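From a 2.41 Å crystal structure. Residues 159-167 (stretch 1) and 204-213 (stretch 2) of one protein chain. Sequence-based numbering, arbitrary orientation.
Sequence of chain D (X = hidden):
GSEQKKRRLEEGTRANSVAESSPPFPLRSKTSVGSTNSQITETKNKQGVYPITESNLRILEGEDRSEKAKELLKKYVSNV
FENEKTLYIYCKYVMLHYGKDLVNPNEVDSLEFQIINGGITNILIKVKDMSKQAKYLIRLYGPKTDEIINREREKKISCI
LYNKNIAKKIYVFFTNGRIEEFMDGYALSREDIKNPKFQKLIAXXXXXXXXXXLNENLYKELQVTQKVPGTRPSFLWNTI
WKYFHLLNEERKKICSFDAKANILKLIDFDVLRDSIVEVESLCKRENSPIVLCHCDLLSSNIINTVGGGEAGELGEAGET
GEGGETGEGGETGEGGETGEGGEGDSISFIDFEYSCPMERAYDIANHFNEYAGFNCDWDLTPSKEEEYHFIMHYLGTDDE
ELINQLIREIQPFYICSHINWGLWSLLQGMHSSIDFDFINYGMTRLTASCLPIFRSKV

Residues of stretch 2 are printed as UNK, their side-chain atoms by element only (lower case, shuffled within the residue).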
# COMPACT_ATOMS: atom_id res chain seq x y z
N CYS D 159 17.55 -31.71 7.28
CA CYS D 159 18.71 -32.59 7.33
C CYS D 159 19.30 -32.83 5.94
O CYS D 159 20.52 -32.83 5.81
CB CYS D 159 18.42 -33.92 8.07
SG CYS D 159 17.41 -35.11 7.11
N ILE D 160 18.43 -33.01 4.93
CA ILE D 160 18.89 -32.98 3.53
C ILE D 160 19.79 -31.75 3.24
O ILE D 160 20.88 -31.87 2.70
CB ILE D 160 17.70 -33.05 2.52
CG1 ILE D 160 16.88 -34.35 2.71
CG2 ILE D 160 18.20 -32.96 1.09
CD1 ILE D 160 15.45 -34.32 2.07
N LEU D 161 19.33 -30.57 3.64
CA LEU D 161 20.05 -29.32 3.37
C LEU D 161 21.39 -29.22 4.10
O LEU D 161 22.34 -28.67 3.58
CB LEU D 161 19.16 -28.12 3.71
CG LEU D 161 17.80 -27.93 3.03
CD1 LEU D 161 16.88 -27.13 3.93
CD2 LEU D 161 17.95 -27.32 1.67
N TYR D 162 21.41 -29.69 5.34
CA TYR D 162 22.60 -29.74 6.17
C TYR D 162 23.66 -30.73 5.61
O TYR D 162 24.87 -30.43 5.54
CB TYR D 162 22.22 -30.11 7.60
CG TYR D 162 23.42 -30.41 8.47
CD1 TYR D 162 24.28 -29.38 8.86
CD2 TYR D 162 23.74 -31.73 8.85
CE1 TYR D 162 25.41 -29.63 9.61
CE2 TYR D 162 24.87 -32.00 9.61
CZ TYR D 162 25.69 -30.94 9.99
OH TYR D 162 26.80 -31.14 10.76
N ASN D 163 23.19 -31.90 5.21
CA ASN D 163 24.04 -32.91 4.58
C ASN D 163 24.57 -32.47 3.22
O ASN D 163 25.64 -32.92 2.80
CB ASN D 163 23.26 -34.23 4.46
CG ASN D 163 22.95 -34.84 5.83
OD1 ASN D 163 23.73 -34.68 6.80
ND2 ASN D 163 21.82 -35.54 5.92
N LYS D 164 23.81 -31.60 2.55
CA LYS D 164 24.21 -31.03 1.26
C LYS D 164 24.90 -29.68 1.42
O LYS D 164 25.26 -29.03 0.44
CB LYS D 164 23.01 -30.94 0.33
CG LYS D 164 22.32 -32.26 0.03
CD LYS D 164 23.22 -33.18 -0.81
CE LYS D 164 22.71 -34.67 -0.75
NZ LYS D 164 23.53 -35.52 -1.72
N ASN D 165 25.07 -29.27 2.68
CA ASN D 165 25.84 -28.08 3.03
C ASN D 165 25.25 -26.74 2.63
O ASN D 165 25.97 -25.88 2.15
CB ASN D 165 27.28 -28.21 2.52
CG ASN D 165 28.01 -29.40 3.14
OD1 ASN D 165 27.54 -30.54 3.05
ND2 ASN D 165 29.11 -29.13 3.82
N ILE D 166 23.95 -26.55 2.84
CA ILE D 166 23.33 -25.23 2.56
C ILE D 166 22.54 -24.69 3.77
O ILE D 166 22.36 -23.48 3.91
CB ILE D 166 22.46 -25.24 1.30
CG1 ILE D 166 21.55 -26.47 1.31
CG2 ILE D 166 23.35 -25.17 -0.00
CD1 ILE D 166 20.75 -26.58 0.00
N ALA D 167 22.11 -25.63 4.62
CA ALA D 167 21.56 -25.32 5.94
C ALA D 167 22.60 -25.63 7.04
O ALA D 167 23.44 -26.54 6.89
CB ALA D 167 20.25 -26.07 6.20
N UNK D 204 24.45 -18.43 -7.79
CA UNK D 204 25.36 -19.60 -7.63
C UNK D 204 24.97 -20.51 -6.49
O UNK D 204 24.99 -21.74 -6.64
c UNK D 204 27.51 -18.65 -8.66
c UNK D 204 28.94 -18.37 -8.27
c UNK D 204 26.81 -19.17 -7.43
c UNK D 204 29.63 -17.47 -9.28
n UNK D 204 29.81 -18.18 -10.58
N UNK D 205 24.61 -19.90 -5.34
CA UNK D 205 24.12 -20.65 -4.17
C UNK D 205 22.76 -21.27 -4.40
O UNK D 205 22.45 -22.35 -3.90
n UNK D 205 23.22 -20.20 -0.71
c UNK D 205 24.07 -20.58 -1.64
o UNK D 205 24.82 -21.54 -1.49
c UNK D 205 24.08 -19.77 -2.92
N UNK D 206 21.94 -20.58 -5.19
CA UNK D 206 20.59 -21.06 -5.53
C UNK D 206 20.67 -22.26 -6.46
O UNK D 206 19.85 -23.15 -6.36
c UNK D 206 19.71 -19.92 -6.10
c UNK D 206 17.45 -20.53 -5.09
c UNK D 206 17.55 -19.22 -7.21
c UNK D 206 18.23 -20.28 -6.38
N UNK D 207 21.65 -22.27 -7.37
CA UNK D 207 21.89 -23.45 -8.22
C UNK D 207 22.34 -24.66 -7.40
O UNK D 207 21.83 -25.77 -7.61
n UNK D 207 22.20 -25.10 -13.21
c UNK D 207 22.92 -23.14 -9.30
c UNK D 207 22.43 -23.55 -10.69
c UNK D 207 21.53 -25.51 -11.94
c UNK D 207 22.41 -25.06 -10.81
N UNK D 208 23.30 -24.44 -6.48
CA UNK D 208 23.66 -25.45 -5.50
C UNK D 208 22.47 -26.08 -4.78
O UNK D 208 22.43 -27.29 -4.59
c UNK D 208 26.81 -25.75 -5.34
c UNK D 208 26.05 -24.49 -4.95
c UNK D 208 26.85 -23.66 -3.89
c UNK D 208 24.64 -24.87 -4.47
N UNK D 209 21.50 -25.27 -4.35
CA UNK D 209 20.26 -25.75 -3.78
C UNK D 209 19.46 -26.52 -4.82
O UNK D 209 18.93 -27.60 -4.56
c UNK D 209 17.74 -25.64 -1.72
c UNK D 209 17.96 -24.70 -2.87
c UNK D 209 19.46 -24.58 -3.18
c UNK D 209 17.37 -23.35 -2.58
N UNK D 210 19.37 -25.96 -6.02
CA UNK D 210 18.57 -26.58 -7.06
C UNK D 210 19.17 -27.88 -7.64
O UNK D 210 18.46 -28.66 -8.28
c UNK D 210 17.21 -24.53 -7.67
n UNK D 210 15.77 -23.29 -6.57
n UNK D 210 16.78 -23.46 -8.46
c UNK D 210 16.56 -24.40 -6.48
c UNK D 210 18.21 -25.55 -8.14
c UNK D 210 15.91 -22.74 -7.77
N UNK D 211 20.46 -28.10 -7.40
CA UNK D 211 21.20 -29.28 -7.87
C UNK D 211 20.98 -30.51 -7.02
O UNK D 211 21.29 -31.61 -7.43
o UNK D 211 22.34 -28.24 -10.18
o UNK D 211 24.15 -27.52 -9.16
c UNK D 211 23.09 -28.20 -9.18
c UNK D 211 22.70 -28.99 -7.94
N UNK D 212 20.47 -30.32 -5.82
CA UNK D 212 20.18 -31.41 -4.91
C UNK D 212 19.19 -32.38 -5.54
O UNK D 212 18.05 -32.01 -5.84
c UNK D 212 19.68 -30.90 -3.52
c UNK D 212 20.74 -30.03 -2.86
c UNK D 212 19.34 -32.03 -2.60
c UNK D 212 20.26 -29.41 -1.59
N UNK D 213 19.64 -33.62 -5.71
CA UNK D 213 18.84 -34.68 -6.32
C UNK D 213 17.73 -35.15 -5.41
O UNK D 213 17.92 -35.30 -4.18
c UNK D 213 20.60 -35.56 -7.97
n UNK D 213 23.38 -37.57 -9.68
c UNK D 213 19.72 -35.86 -6.74
c UNK D 213 21.48 -36.76 -8.32
c UNK D 213 22.65 -36.33 -9.25
O HOH W 1 22.34 -34.62 -4.41
O HOH W 2 23.11 -21.52 1.90

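Position 204 has five side-chain atoms, four carbons in a row ending in nitrogen, and its side chain is out of reach of stretch 1. The unbranched chain with a terminal amine is lysine, Lys204.

Position 205 carries two carbons, the second bonded to one oxygen and one nitrogen: an amide on a short stem, hence asparagine. CA-to-CB points sideways, but the end comes nearer, placing OD1 of Asn205 4.2 Å from CG2 of Ile166. Its ND2 donates to water 2 at 2.9 Å, and that water donates to Ile166 O, also at 2.9 Å.

Position 206 shows four carbons forked at the second, the pattern of leucine; Leu206 points away and is buried without touching stretch 1. At 207 four carbons in a row again end in nitrogen, giving Lys207, which is out of reach.

Position 208 is forked at the second of four carbons, so leucine. CA-to-CB of Leu208 points toward stretch 1, yet its CB comes no closer than 4.7 Å to Ile166 CG2, beyond the contact limit. Position 209 has the same fork and is also leucine, but here the contact is real: Leu209 CD1 lies 3.6 Å from Ile166 CD1 and 3.8 Å from Leu161 CD2.

At 210 one carbon leads to a five-membered ring of three carbons and two nitrogens, an imidazole. His210 points away from stretch 1, and both ring nitrogens are hydrogen-bonded elsewhere in the structure. Position 211 has two carbons, the second bearing two oxygens; this carboxylate is Asp211, out of reach.

Position 212 has four carbons forked at the first, one arm two carbons long, which distinguishes isoleucine from leucine. Ile212 points toward stretch 1: its CD1 lies 3.3 Å from Ile166 CD1 and 3.7 Å from Lys164 CB, while its CG2 is 4.0 Å from Ile160 CG2. Position 213, four carbons and a nitrogen in a row, is Lys213. CA-to-CB of Lys213 points sideways and the end of the side chain leads away from stretch 1, but its backbone N donates to water 1 at 3.2 Å, and Lys164 NZ donates to the same water at 3.1 Å.

The contact is chiefly apolar, burying 295 Å² with both sides summed and no direct hydrogen bond across it. Ile166 and Ile212 contribute 79 and 84 Å², the largest shares. On stretch 1 the helix closes in a Schellman motif: Asn165 adopts positive phi (69°), and Ile166 N bonds back to Leu161 O at 2.8 Å. Ile166, just past this turn, directs its side chain toward stretch 2, where its CD1 meets both Leu209 and Ile212. The two waters add polar bridges to this hydrocarbon packing.

Stretch 2 (204-213) KNLKLLHDIK
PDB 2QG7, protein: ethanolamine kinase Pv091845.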